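Local coordinates for probable amino acid aminotransferase (Mycobacterium tuberculosis, PDB 6Q1Q), which is probably an aminotransferase of the class IV family, built from two alpha/beta parts and assembled with a second copy of itself, at residues T35-D40 with S254-A259; R92-R97 with Y108-P113; S127-D132 with A166-G171; L205-P210 with C234-L239; E225-K230 with A280-A285. All coordinates share one frame; numbering follows the deposited sequence.

Interaction 1: T35-D40 with S254-A259; sequences TLLVRD and SSMTLA
Leu37 points toward the 254-259 loop and touches three of its residues. With CG anti to the backbone N (chi1 -179°), the side chain runs along the strand in the direction of Arg39, and its two methyls then fork to different partners: CD1 lies against the backbone, 3.4 Å from Met256 O, while CD2 reaches Leu258 CD2 at 4.3 Å. Its CB sits 3.5 Å from Ser255 O. Two residues earlier on the strand, Thr35 sends CG2 against the Met256 side chain and meets Met256 CB at 3.8 Å. Thr35 O is close to Ser255 CB, at 3.2 Å. At the other end Arg39 and Leu258 approach from opposite directions, with Arg39 NH2 3.6 Å from Leu258 CD1. No hydrogen bond joins the segments; the polar groups have partners elsewhere. Arg39 makes salt bridges with Glu88 and Asp284, Ser255 OG bonds to His49 and Thr219, and Met256 O is held by Arg122. The loop keeps its own shape: Ser254 OG donates to Thr257 O at 2.6 Å, and Ser254 N bonds to Leu258 O. The loop connects the antiparallel strands 249-253 and 259-265 of one sheet, and here it lies against strand 31-39 of the other. This is the junction of two sheets in a class IV aminotransferase fold, where members of the family generally place their cofactor pocket between the two parts.

Interaction 2: R92-R97 with Y108-P113; sequences RLIYSR and YVMVSP
Ile94 and Tyr108 make the tight end of this hairpin. The isoleucine crosses the tyrosine obliquely, with its CB over one ring face in a CH-pi contact, 4.1 Å from the ring centroid, and its CD1 3.5 Å from Tyr108 CE2. Tyr108 chi1 of 59° sets CG between backbone N and carbonyl carbon, and that turns the ring back over its neighbour. Ile94 CD1 also meets Met110 CE at 3.6 Å. Beneath these side chains the backbones are zipped: Ile94 N donates to Tyr108 O at 3.1 Å, and Tyr108 N answers to Ile94 O. Arg92 and Met110 form the next hydrogen-bonded pair, with Met110 N to Arg92 O at 2.8 Å.

Packing is looser where Arg92 runs alongside Met110. Its NH2 is 4.1 Å from Met110 CE and 3.7 Å from Ser112 OG, too far for a bond to the serine. The guanidinium instead forms a salt bridge with Glu100 of the second subunit, whereas Arg92 NE is buried with no partner in the model. Tyr108 OH likewise bonds to Ala21 O of the second subunit, so this face of the hairpin belongs to the dimer interface.

On the opposite face, the non-hydrogen-bonded pair Leu93 and Val109 lie side by side, CD2 to CG2 3.7 Å, and helix 67-84 covers them through Trp70, Val74 and Ala77. Strand 31-39 flanks 89-96, and strand 3-6 flanks 106-113.

Interaction 3: S127-D132 with A166-G171; sequences SAITLD and ARQGAG
A single bent hydrogen bond joins Gly171 to Ser127: Gly171 N donates to Ser127 O at 2.8 Å, with only 139° at the hydrogen and the donor tilted 27° out of the carbonyl plane. It forms just beyond a Schellman motif that ends helix 156-167. There Gly169, at positive phi, is the C-prime residue, with Gly169 N bonded to Ala166 O and Ala170 N to Ala165 O. That turn brings the chain off the helix, alongside strand 126-132 and on into strand 172-176, which runs parallel to it in the same sheet; strand, helix and strand together make a beta-alpha-beta crossover. Ala170 is the buried piece of the turn and faces Ile129. Around it the contact thins out: Gln168 touches Ile129 CD1 through CB, at 4.4 Å, before its amide turns away, and Ser127 OG stands 3.7 Å from Gly169 O without bonding to it. Ala165, on the last turns of the helix, packs on both Ile129 and Ala170 and so extends the apolar patch. In Ile129 CG1 lies between the backbone N and carbonyl carbon (chi1 57°), and both gamma carbons rest against the alanine methyl, CG2 at 3.7 Å and CG1 at 4.0 Å from Ala170 CB.

Interaction 4: L205-P210 with C234-L239; sequences LLTPPP and CDYRAL
Tyr236 is wedged between Thr207 and Pro210. The threonine and tyrosine run side by side off neighbouring strands, Thr207 CG2 coming to 3.4 Å from Tyr236 CD1, while the proline crosses the tyrosine at about a right angle and brings Pro210 CG to 3.5 Å from the same Tyr236 CD1. Pro208 O lies at the ring edge, near its plane. Beyond the ring, Leu206 CD2 packs on Arg237 CG at 3.7 Å, and Pro209 CD presses close to Arg237 O, 3.1 Å away. Pro209 CG also reaches Ala238 CB at 4.0 Å.

Strands 203-207 and 233-236 are the parallel neighbours of a beta-alpha-beta crossover whose helix is 218-229. Arg237 N donates to Thr207 O at 3.2 Å; further back, Asp235 N makes a weak bond to Leu205 O.

Thr207 is itself fixed by strand 189-195: OG1, anti to the backbone N (chi1 -167°), bonds to Val190 O and leaves the methyl for the ring. Helix 218-229 backs the face that carries Leu205, Thr207, Cys234 and Tyr236. From that helix Phe224 meets the Tyr236 ring with planes about 55° apart, and Gln220 gives Tyr236 OH a weak hydrogen bond.

Interaction 5: E225-K230 with A280-A285; sequences EVARAK and AELVDA
Val226 and Leu282 meet where two helices cross steeply, the axes of segments 225-229 and 280-285 passing 9.3 Å apart at 118°, with the CA atoms of Ala227 and Leu282 nearest at 6.7 Å. No hydrogen bond crosses the contact, and the side chains meet through carbon. Leu282 buries the most surface. A chi1 of -80° sets its CG anti to the carbonyl carbon and brings it toward the first helix. Of its two methyls, CD2 enters between Val226 and Lys230, while CD1 comes within 4.4 Å of Ala227 CB. Val226 and Leu282 slide past each other in opposite directions, so that Val226 CG1 touches Leu282 CD2 at 3.9 Å. The same Val226 CG1 meets Ala285 CB at 4.0 Å, one turn further along the second helix, and Val226 CG2 faces the Ala285 carbonyl. Lys230, just past the end of its helix, contributes carbon rather than charge: Lys230 CD rests against Leu282 CD2 at 3.6 Å, and the chain then bends at its last two torsions.

Leu223, on the same helix as Val226, continues the patch by packing on Leu282 and Val283, and Val283 also touches Thr219. What results is ordinary steep helix-helix packing, a leucine and a valine in direct contact, each also packed on an alanine of the other helix, which lays helix 275-286 near the C-terminus across the crossover helix 218-229 of the beta-alpha-beta unit.

Interactions 1, 4 and 5 form a connected run. Interaction 1 touches interaction 5 through the salt bridge from Arg39 NH1 to Asp284 OD2 (3.3 Å) and through Leu258 against Val283. Interaction 5 in turn reaches interaction 4, where Cys234 SG packs on Ala227 CB at 3.6 Å and Arg228 NH2 probably bonds to Cys234 O. In the other sheet, interaction 2 adjoins interaction 1, since strands 31-39 and 89-96 are neighbours and Thr35 packs on Arg92. Interaction 3 stands apart, its centre about 22 Å from that of interaction 4, although both reach the same mixed sheet. Interactions 2 and 3, with centres about 29 Å apart, both touch the second subunit.

Interaction 1: T35-D40 with S254-A259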
# COMPACT_ATOMS: atom_id res chain seq x y z
N THR B 35 -11.76 9.09 -6.59
CA THR B 35 -11.53 10.52 -6.75
C THR B 35 -12.42 11.04 -7.86
O THR B 35 -12.48 10.45 -8.95
CB THR B 35 -10.06 10.80 -7.08
OG1 THR B 35 -9.26 10.62 -5.91
CG2 THR B 35 -9.88 12.23 -7.59
N LEU B 36 -13.13 12.13 -7.58
CA LEU B 36 -14.03 12.75 -8.54
C LEU B 36 -13.71 14.23 -8.64
O LEU B 36 -13.22 14.85 -7.69
CB LEU B 36 -15.51 12.57 -8.15
CG LEU B 36 -16.11 11.17 -8.25
CD1 LEU B 36 -15.86 10.37 -6.99
CD2 LEU B 36 -17.60 11.28 -8.53
N LEU B 37 -14.00 14.81 -9.80
CA LEU B 37 -13.83 16.23 -10.03
C LEU B 37 -15.18 16.92 -9.93
O LEU B 37 -16.14 16.53 -10.61
CB LEU B 37 -13.20 16.50 -11.40
CG LEU B 37 -12.96 17.97 -11.72
CD1 LEU B 37 -11.53 18.36 -11.39
CD2 LEU B 37 -13.29 18.28 -13.17
N VAL B 38 -15.26 17.94 -9.08
CA VAL B 38 -16.45 18.77 -8.99
C VAL B 38 -16.28 19.93 -9.96
O VAL B 38 -15.37 20.75 -9.81
CB VAL B 38 -16.68 19.28 -7.55
CG1 VAL B 38 -17.73 20.38 -7.54
CG2 VAL B 38 -17.09 18.13 -6.65
N ARG B 39 -17.16 20.00 -10.96
CA ARG B 39 -17.06 21.01 -12.01
C ARG B 39 -18.45 21.47 -12.41
O ARG B 39 -19.31 20.66 -12.75
CB ARG B 39 -16.32 20.46 -13.23
CG ARG B 39 -16.49 21.31 -14.48
CD ARG B 39 -15.69 20.76 -15.65
NE ARG B 39 -14.26 21.00 -15.49
CZ ARG B 39 -13.35 20.78 -16.43
NH1 ARG B 39 -13.72 20.30 -17.61
NH2 ARG B 39 -12.07 21.03 -16.20
N ASP B 40 -18.66 22.79 -12.37
CA ASP B 40 -19.91 23.43 -12.77
C ASP B 40 -21.10 22.90 -11.97
O ASP B 40 -22.09 22.41 -12.51
CB ASP B 40 -20.14 23.27 -14.28
CG ASP B 40 -19.17 24.08 -15.11
OD1 ASP B 40 -19.26 24.03 -16.36
OD2 ASP B 40 -18.29 24.75 -14.52
N SER B 254 -6.78 10.77 -15.90
CA SER B 254 -7.28 10.43 -14.57
C SER B 254 -8.50 11.30 -14.29
O SER B 254 -8.90 12.14 -15.10
CB SER B 254 -6.19 10.60 -13.51
OG SER B 254 -5.59 11.87 -13.61
N SER B 255 -9.09 11.10 -13.11
CA SER B 255 -10.38 11.71 -12.82
C SER B 255 -10.25 13.17 -12.38
O SER B 255 -11.10 14.00 -12.74
CB SER B 255 -11.12 10.90 -11.76
OG SER B 255 -11.55 9.66 -12.31
N MET B 256 -9.22 13.51 -11.61
CA MET B 256 -9.09 14.89 -11.15
C MET B 256 -8.28 15.74 -12.13
O MET B 256 -8.77 16.75 -12.63
CB MET B 256 -8.45 14.94 -9.76
CG MET B 256 -8.25 16.35 -9.24
SD MET B 256 -6.83 16.54 -8.15
CE MET B 256 -6.97 15.07 -7.14
N THR B 257 -7.04 15.35 -12.40
CA THR B 257 -6.31 15.90 -13.54
C THR B 257 -6.74 15.11 -14.77
O THR B 257 -6.37 13.94 -14.94
CB THR B 257 -4.80 15.86 -13.33
OG1 THR B 257 -4.13 16.02 -14.58
CG2 THR B 257 -4.36 14.56 -12.66
N LEU B 258 -7.55 15.74 -15.63
CA LEU B 258 -8.27 15.00 -16.66
C LEU B 258 -7.31 14.42 -17.69
O LEU B 258 -7.21 13.20 -17.84
CB LEU B 258 -9.31 15.90 -17.32
CG LEU B 258 -10.26 16.56 -16.32
CD1 LEU B 258 -11.03 17.70 -16.97
CD2 LEU B 258 -11.21 15.53 -15.73
N ALA B 259 -6.60 15.28 -18.41
CA ALA B 259 -5.66 14.82 -19.43
C ALA B 259 -4.37 15.62 -19.33
O ALA B 259 -4.40 16.85 -19.33
CB ALA B 259 -6.26 14.96 -20.83

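Interaction 2: R92-R97 with Y108-P113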
# COMPACT_ATOMS: atom_id res chain seq x y z
N ARG B 92 -13.32 13.14 -2.77
CA ARG B 92 -12.84 11.78 -2.57
C ARG B 92 -13.80 11.00 -1.68
O ARG B 92 -14.36 11.55 -0.72
CB ARG B 92 -11.45 11.77 -1.94
CG ARG B 92 -10.32 11.93 -2.94
CD ARG B 92 -8.97 11.95 -2.26
NE ARG B 92 -8.76 13.19 -1.51
CZ ARG B 92 -7.57 13.61 -1.09
NH1 ARG B 92 -6.48 12.90 -1.34
NH2 ARG B 92 -7.47 14.75 -0.42
N LEU B 93 -13.98 9.73 -2.01
CA LEU B 93 -14.75 8.79 -1.20
C LEU B 93 -13.76 7.84 -0.55
O LEU B 93 -12.98 7.19 -1.24
CB LEU B 93 -15.75 8.02 -2.06
CG LEU B 93 -16.40 8.79 -3.21
CD1 LEU B 93 -17.08 7.83 -4.18
CD2 LEU B 93 -17.39 9.79 -2.68
N ILE B 94 -13.79 7.76 0.78
CA ILE B 94 -12.90 6.88 1.54
C ILE B 94 -13.74 5.82 2.24
O ILE B 94 -14.68 6.15 2.97
CB ILE B 94 -12.03 7.66 2.53
CG1 ILE B 94 -11.01 8.52 1.77
CG2 ILE B 94 -11.31 6.72 3.49
CD1 ILE B 94 -11.23 9.99 1.91
N TYR B 95 -13.38 4.56 2.02
CA TYR B 95 -14.15 3.41 2.50
C TYR B 95 -13.14 2.42 3.08
O TYR B 95 -12.50 1.67 2.34
CB TYR B 95 -14.96 2.79 1.37
CG TYR B 95 -15.98 1.75 1.78
CD1 TYR B 95 -16.78 1.92 2.91
CD2 TYR B 95 -16.17 0.61 1.02
CE1 TYR B 95 -17.72 0.97 3.28
CE2 TYR B 95 -17.10 -0.35 1.37
CZ TYR B 95 -17.88 -0.16 2.50
OH TYR B 95 -18.81 -1.12 2.85
N SER B 96 -13.00 2.44 4.40
CA SER B 96 -12.01 1.63 5.10
C SER B 96 -12.67 0.47 5.84
O SER B 96 -13.87 0.51 6.14
CB SER B 96 -11.21 2.48 6.08
OG SER B 96 -10.92 1.76 7.27
N ARG B 97 -11.87 -0.54 6.15
CA ARG B 97 -12.38 -1.72 6.85
C ARG B 97 -12.89 -1.39 8.25
O ARG B 97 -13.58 -2.23 8.85
CB ARG B 97 -11.30 -2.80 6.92
CG ARG B 97 -11.85 -4.21 7.16
CD ARG B 97 -10.79 -5.28 6.97
NE ARG B 97 -10.09 -5.12 5.69
CZ ARG B 97 -10.56 -5.57 4.53
NH1 ARG B 97 -11.72 -6.20 4.47
NH2 ARG B 97 -9.86 -5.37 3.42
N TYR B 108 -16.62 8.10 4.58
CA TYR B 108 -16.93 9.53 4.55
C TYR B 108 -16.56 10.08 3.18
O TYR B 108 -15.89 9.42 2.37
CB TYR B 108 -16.20 10.29 5.66
CG TYR B 108 -14.69 10.18 5.64
CD1 TYR B 108 -14.04 9.12 6.27
CD2 TYR B 108 -13.91 11.13 5.00
CE1 TYR B 108 -12.66 9.02 6.26
CE2 TYR B 108 -12.53 11.03 4.98
CZ TYR B 108 -11.91 9.98 5.62
OH TYR B 108 -10.53 9.88 5.60
N VAL B 109 -17.02 11.30 2.93
CA VAL B 109 -16.77 12.01 1.68
C VAL B 109 -15.96 13.25 2.01
O VAL B 109 -16.22 13.93 3.02
CB VAL B 109 -18.08 12.39 0.97
CG1 VAL B 109 -17.82 13.34 -0.19
CG2 VAL B 109 -18.81 11.13 0.49
N MET B 110 -14.97 13.56 1.18
CA MET B 110 -14.07 14.67 1.40
C MET B 110 -13.94 15.46 0.11
O MET B 110 -13.70 14.88 -0.95
CB MET B 110 -12.70 14.19 1.86
CG MET B 110 -11.83 15.29 2.44
SD MET B 110 -10.51 14.67 3.51
CE MET B 110 -9.93 13.27 2.55
N VAL B 111 -14.10 16.78 0.20
CA VAL B 111 -13.87 17.68 -0.92
C VAL B 111 -12.82 18.69 -0.49
O VAL B 111 -12.91 19.28 0.59
CB VAL B 111 -15.17 18.36 -1.38
CG1 VAL B 111 -15.89 19.03 -0.22
CG2 VAL B 111 -14.88 19.35 -2.50
N SER B 112 -11.81 18.87 -1.33
CA SER B 112 -10.67 19.73 -1.03
C SER B 112 -10.32 20.55 -2.27
O SER B 112 -10.82 20.24 -3.36
CB SER B 112 -9.49 18.89 -0.55
OG SER B 112 -9.19 17.86 -1.47
N PRO B 113 -9.49 21.59 -2.16
CA PRO B 113 -9.11 22.34 -3.36
C PRO B 113 -8.31 21.48 -4.33
O PRO B 113 -7.65 20.51 -3.95
CB PRO B 113 -8.26 23.49 -2.80
CG PRO B 113 -8.65 23.61 -1.38
CD PRO B 113 -9.00 22.23 -0.92

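Interaction 3: S127-D132 with A166-G171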
# COMPACT_ATOMS: atom_id res chain seq x y z
N SER B 127 6.48 15.94 -18.56
CA SER B 127 7.52 15.03 -18.99
C SER B 127 7.50 13.80 -18.10
O SER B 127 7.29 13.90 -16.89
CB SER B 127 8.90 15.69 -18.93
OG SER B 127 9.28 15.94 -17.59
N ALA B 128 7.70 12.63 -18.70
CA ALA B 128 7.57 11.37 -17.97
C ALA B 128 8.74 10.47 -18.32
O ALA B 128 9.38 10.62 -19.37
CB ALA B 128 6.25 10.67 -18.29
N ILE B 129 9.01 9.53 -17.42
CA ILE B 129 10.00 8.49 -17.65
C ILE B 129 9.30 7.15 -17.55
O ILE B 129 8.28 7.00 -16.87
CB ILE B 129 11.18 8.57 -16.66
CG1 ILE B 129 10.67 8.50 -15.22
CG2 ILE B 129 11.98 9.85 -16.89
CD1 ILE B 129 11.77 8.44 -14.19
N THR B 130 9.84 6.16 -18.26
CA THR B 130 9.38 4.79 -18.15
C THR B 130 10.14 4.10 -17.03
O THR B 130 11.36 4.23 -16.93
CB THR B 130 9.57 4.04 -19.46
OG1 THR B 130 10.95 4.03 -19.82
CG2 THR B 130 8.77 4.71 -20.56
N LEU B 131 9.41 3.37 -16.19
CA LEU B 131 10.01 2.63 -15.10
C LEU B 131 9.46 1.21 -15.09
O LEU B 131 8.26 1.00 -15.32
CB LEU B 131 9.77 3.31 -13.75
CG LEU B 131 10.59 4.56 -13.41
CD1 LEU B 131 10.06 5.23 -12.14
CD2 LEU B 131 12.06 4.21 -13.25
N ASP B 132 10.33 0.25 -14.84
CA ASP B 132 9.91 -1.13 -14.76
C ASP B 132 9.06 -1.35 -13.52
O ASP B 132 9.43 -0.94 -12.41
CB ASP B 132 11.11 -2.07 -14.75
CG ASP B 132 11.79 -2.16 -16.10
OD1 ASP B 132 13.03 -2.25 -16.14
OD2 ASP B 132 11.07 -2.13 -17.12
N ALA B 166 10.60 12.55 -9.75
CA ALA B 166 10.83 13.98 -9.53
C ALA B 166 12.31 14.28 -9.36
O ALA B 166 12.81 15.28 -9.87
CB ALA B 166 10.03 14.45 -8.31
N ARG B 167 13.03 13.41 -8.64
CA ARG B 167 14.47 13.59 -8.48
C ARG B 167 15.20 13.46 -9.81
O ARG B 167 16.30 14.01 -9.95
CB ARG B 167 15.03 12.60 -7.46
CG ARG B 167 14.75 12.98 -6.01
CD ARG B 167 15.48 12.06 -5.04
NE ARG B 167 15.08 10.66 -5.16
CZ ARG B 167 14.12 10.09 -4.44
NH1 ARG B 167 13.47 10.80 -3.53
NH2 ARG B 167 13.82 8.81 -4.62
N GLN B 168 14.62 12.76 -10.78
CA GLN B 168 15.18 12.67 -12.12
C GLN B 168 14.69 13.79 -13.03
O GLN B 168 14.94 13.75 -14.23
CB GLN B 168 14.84 11.31 -12.74
CG GLN B 168 15.19 10.11 -11.88
CD GLN B 168 16.66 10.09 -11.48
OE1 GLN B 168 17.54 9.90 -12.31
NE2 GLN B 168 16.92 10.28 -10.19
N GLY B 169 14.00 14.79 -12.47
CA GLY B 169 13.47 15.87 -13.28
C GLY B 169 12.26 15.52 -14.11
O GLY B 169 11.95 16.23 -15.06
N ALA B 170 11.55 14.44 -13.76
CA ALA B 170 10.38 13.99 -14.49
C ALA B 170 9.12 14.23 -13.66
O ALA B 170 9.12 14.06 -12.44
CB ALA B 170 10.48 12.50 -14.84
N GLY B 171 8.05 14.63 -14.34
CA GLY B 171 6.80 14.97 -13.68
C GLY B 171 5.87 13.80 -13.44
O GLY B 171 4.95 13.90 -12.62

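Interaction 4: L205-P210 with C234-L239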
# COMPACT_ATOMS: atom_id res chain seq x y z
N LEU B 205 -7.70 5.95 -30.85
CA LEU B 205 -7.28 6.11 -29.46
C LEU B 205 -7.13 4.73 -28.83
O LEU B 205 -7.97 3.85 -29.03
CB LEU B 205 -8.29 6.94 -28.68
CG LEU B 205 -8.35 8.41 -29.09
CD1 LEU B 205 -9.30 9.20 -28.21
CD2 LEU B 205 -6.96 9.01 -29.05
N LEU B 206 -6.06 4.55 -28.06
CA LEU B 206 -5.66 3.23 -27.61
C LEU B 206 -5.17 3.31 -26.18
O LEU B 206 -4.53 4.28 -25.78
CB LEU B 206 -4.58 2.64 -28.51
CG LEU B 206 -5.07 2.30 -29.92
CD1 LEU B 206 -3.90 2.29 -30.88
CD2 LEU B 206 -5.81 0.97 -29.91
N THR B 207 -5.47 2.27 -25.41
CA THR B 207 -5.13 2.15 -24.00
C THR B 207 -4.70 0.72 -23.75
O THR B 207 -5.13 -0.19 -24.48
CB THR B 207 -6.32 2.54 -23.11
OG1 THR B 207 -5.89 2.71 -21.75
CG2 THR B 207 -7.40 1.49 -23.17
N PRO B 208 -3.83 0.48 -22.77
CA PRO B 208 -3.30 -0.87 -22.56
C PRO B 208 -4.40 -1.87 -22.28
O PRO B 208 -5.50 -1.49 -21.82
CB PRO B 208 -2.38 -0.69 -21.34
CG PRO B 208 -1.92 0.71 -21.45
CD PRO B 208 -3.11 1.48 -21.97
N PRO B 209 -4.15 -3.16 -22.53
CA PRO B 209 -5.19 -4.14 -22.36
C PRO B 209 -5.58 -4.20 -20.89
O PRO B 209 -4.73 -4.04 -20.00
CB PRO B 209 -4.54 -5.46 -22.82
CG PRO B 209 -3.34 -5.08 -23.48
CD PRO B 209 -2.89 -3.79 -22.88
N PRO B 210 -6.88 -4.35 -20.64
CA PRO B 210 -7.43 -4.18 -19.29
C PRO B 210 -7.50 -5.44 -18.46
O PRO B 210 -7.86 -5.34 -17.28
CB PRO B 210 -8.81 -3.56 -19.59
CG PRO B 210 -9.20 -4.15 -20.90
CD PRO B 210 -7.91 -4.46 -21.66
N CYS B 234 -11.52 3.18 -31.24
CA CYS B 234 -10.98 3.00 -29.90
C CYS B 234 -10.92 1.52 -29.59
O CYS B 234 -11.88 0.79 -29.85
CB CYS B 234 -11.82 3.73 -28.85
SG CYS B 234 -12.05 5.49 -29.17
N ASP B 235 -9.79 1.07 -29.04
CA ASP B 235 -9.62 -0.34 -28.76
C ASP B 235 -8.59 -0.52 -27.66
O ASP B 235 -7.81 0.38 -27.35
CB ASP B 235 -9.22 -1.12 -30.02
CG ASP B 235 -9.44 -2.61 -29.89
OD1 ASP B 235 -10.48 -3.01 -29.32
OD2 ASP B 235 -8.58 -3.39 -30.37
N TYR B 236 -8.61 -1.71 -27.06
CA TYR B 236 -7.65 -2.10 -26.04
C TYR B 236 -6.59 -2.97 -26.71
O TYR B 236 -6.91 -4.03 -27.26
CB TYR B 236 -8.34 -2.86 -24.92
CG TYR B 236 -9.45 -2.08 -24.24
CD1 TYR B 236 -9.22 -1.42 -23.04
CD2 TYR B 236 -10.72 -2.00 -24.80
CE1 TYR B 236 -10.23 -0.70 -22.42
CE2 TYR B 236 -11.73 -1.29 -24.18
CZ TYR B 236 -11.48 -0.64 -22.99
OH TYR B 236 -12.47 0.08 -22.36
N ARG B 237 -5.33 -2.53 -26.67
CA ARG B 237 -4.27 -3.21 -27.39
C ARG B 237 -3.03 -3.30 -26.51
O ARG B 237 -2.76 -2.42 -25.70
CB ARG B 237 -3.93 -2.50 -28.71
CG ARG B 237 -5.02 -2.62 -29.77
CD ARG B 237 -4.60 -3.53 -30.92
NE ARG B 237 -3.87 -2.80 -31.96
CZ ARG B 237 -4.45 -2.10 -32.93
NH1 ARG B 237 -5.77 -2.02 -33.00
NH2 ARG B 237 -3.71 -1.48 -33.83
N ALA B 238 -2.28 -4.39 -26.69
CA ALA B 238 -0.98 -4.52 -26.05
C ALA B 238 0.01 -3.56 -26.71
O ALA B 238 0.31 -3.69 -27.90
CB ALA B 238 -0.48 -5.96 -26.14
N LEU B 239 0.52 -2.62 -25.93
CA LEU B 239 1.45 -1.61 -26.43
C LEU B 239 2.82 -1.80 -25.79
O LEU B 239 2.94 -2.21 -24.64
CB LEU B 239 0.92 -0.21 -26.14
CG LEU B 239 -0.57 -0.01 -26.46
CD1 LEU B 239 -1.09 1.27 -25.83
CD2 LEU B 239 -0.81 -0.03 -27.96

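Interaction 5: E225-K230 with A280-A285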
# COMPACT_ATOMS: atom_id res chain seq x y z
N GLU B 225 -16.28 6.40 -25.05
CA GLU B 225 -17.66 6.53 -25.49
C GLU B 225 -17.87 7.79 -26.32
O GLU B 225 -18.57 7.76 -27.34
CB GLU B 225 -18.58 6.51 -24.26
CG GLU B 225 -18.59 5.17 -23.56
CD GLU B 225 -19.45 4.14 -24.27
OE1 GLU B 225 -20.45 4.54 -24.89
OE2 GLU B 225 -19.09 2.94 -24.24
N VAL B 226 -17.27 8.91 -25.90
CA VAL B 226 -17.40 10.15 -26.66
C VAL B 226 -16.58 10.08 -27.94
O VAL B 226 -17.02 10.55 -29.00
CB VAL B 226 -17.00 11.35 -25.78
CG1 VAL B 226 -16.93 12.62 -26.61
CG2 VAL B 226 -17.97 11.51 -24.63
N ALA B 227 -15.39 9.49 -27.88
CA ALA B 227 -14.53 9.42 -29.05
C ALA B 227 -15.13 8.52 -30.13
O ALA B 227 -15.07 8.84 -31.32
CB ALA B 227 -13.14 8.93 -28.66
N ARG B 228 -15.70 7.38 -29.73
CA ARG B 228 -16.37 6.51 -30.69
C ARG B 228 -17.54 7.23 -31.36
O ARG B 228 -17.80 7.02 -32.55
CB ARG B 228 -16.84 5.23 -30.00
CG ARG B 228 -15.77 4.15 -29.92
CD ARG B 228 -16.24 2.96 -29.10
NE ARG B 228 -15.19 1.96 -28.93
CZ ARG B 228 -14.96 1.30 -27.81
NH1 ARG B 228 -15.70 1.53 -26.73
NH2 ARG B 228 -13.98 0.41 -27.75
N ALA B 229 -18.24 8.08 -30.61
CA ALA B 229 -19.36 8.82 -31.19
C ALA B 229 -18.91 9.81 -32.26
O ALA B 229 -19.65 10.06 -33.21
CB ALA B 229 -20.12 9.55 -30.08
N LYS B 230 -17.70 10.36 -32.13
CA LYS B 230 -17.18 11.27 -33.14
C LYS B 230 -16.50 10.56 -34.30
O LYS B 230 -15.88 11.22 -35.14
CB LYS B 230 -16.18 12.26 -32.51
CG LYS B 230 -16.81 13.30 -31.61
CD LYS B 230 -15.85 14.47 -31.40
CE LYS B 230 -15.53 15.17 -32.72
NZ LYS B 230 -16.74 15.84 -33.29
N ALA B 280 -8.19 17.33 -25.75
CA ALA B 280 -8.51 18.04 -24.51
C ALA B 280 -9.99 18.40 -24.43
O ALA B 280 -10.52 18.54 -23.32
CB ALA B 280 -7.65 19.30 -24.40
N GLU B 281 -10.66 18.56 -25.56
CA GLU B 281 -12.10 18.77 -25.55
C GLU B 281 -12.88 17.46 -25.55
O GLU B 281 -14.06 17.46 -25.18
CB GLU B 281 -12.54 19.64 -26.73
CG GLU B 281 -12.14 21.10 -26.57
CD GLU B 281 -12.21 21.88 -27.87
OE1 GLU B 281 -12.64 21.31 -28.89
OE2 GLU B 281 -11.85 23.08 -27.86
N LEU B 282 -12.26 16.35 -25.95
CA LEU B 282 -12.93 15.06 -25.88
C LEU B 282 -13.09 14.60 -24.43
O LEU B 282 -14.17 14.14 -24.04
CB LEU B 282 -12.15 14.01 -26.68
CG LEU B 282 -12.32 14.00 -28.20
CD1 LEU B 282 -11.40 12.96 -28.82
CD2 LEU B 282 -13.77 13.70 -28.54
N VAL B 283 -12.04 14.73 -23.63
CA VAL B 283 -12.13 14.40 -22.22
C VAL B 283 -13.10 15.34 -21.51
O VAL B 283 -13.86 14.93 -20.63
CB VAL B 283 -10.74 14.42 -21.56
CG1 VAL B 283 -10.83 14.04 -20.09
CG2 VAL B 283 -9.79 13.48 -22.30
N ASP B 284 -13.08 16.62 -21.90
CA ASP B 284 -14.01 17.58 -21.32
C ASP B 284 -15.46 17.16 -21.55
O ASP B 284 -16.29 17.25 -20.64
CB ASP B 284 -13.76 18.97 -21.92
CG ASP B 284 -12.55 19.66 -21.32
OD1 ASP B 284 -12.03 20.61 -21.94
OD2 ASP B 284 -12.08 19.22 -20.24
N ALA B 285 -15.78 16.69 -22.76
CA ALA B 285 -17.12 16.20 -23.04
C ALA B 285 -17.42 14.87 -22.35
O ALA B 285 -18.59 14.56 -22.11
CB ALA B 285 -17.32 16.05 -24.55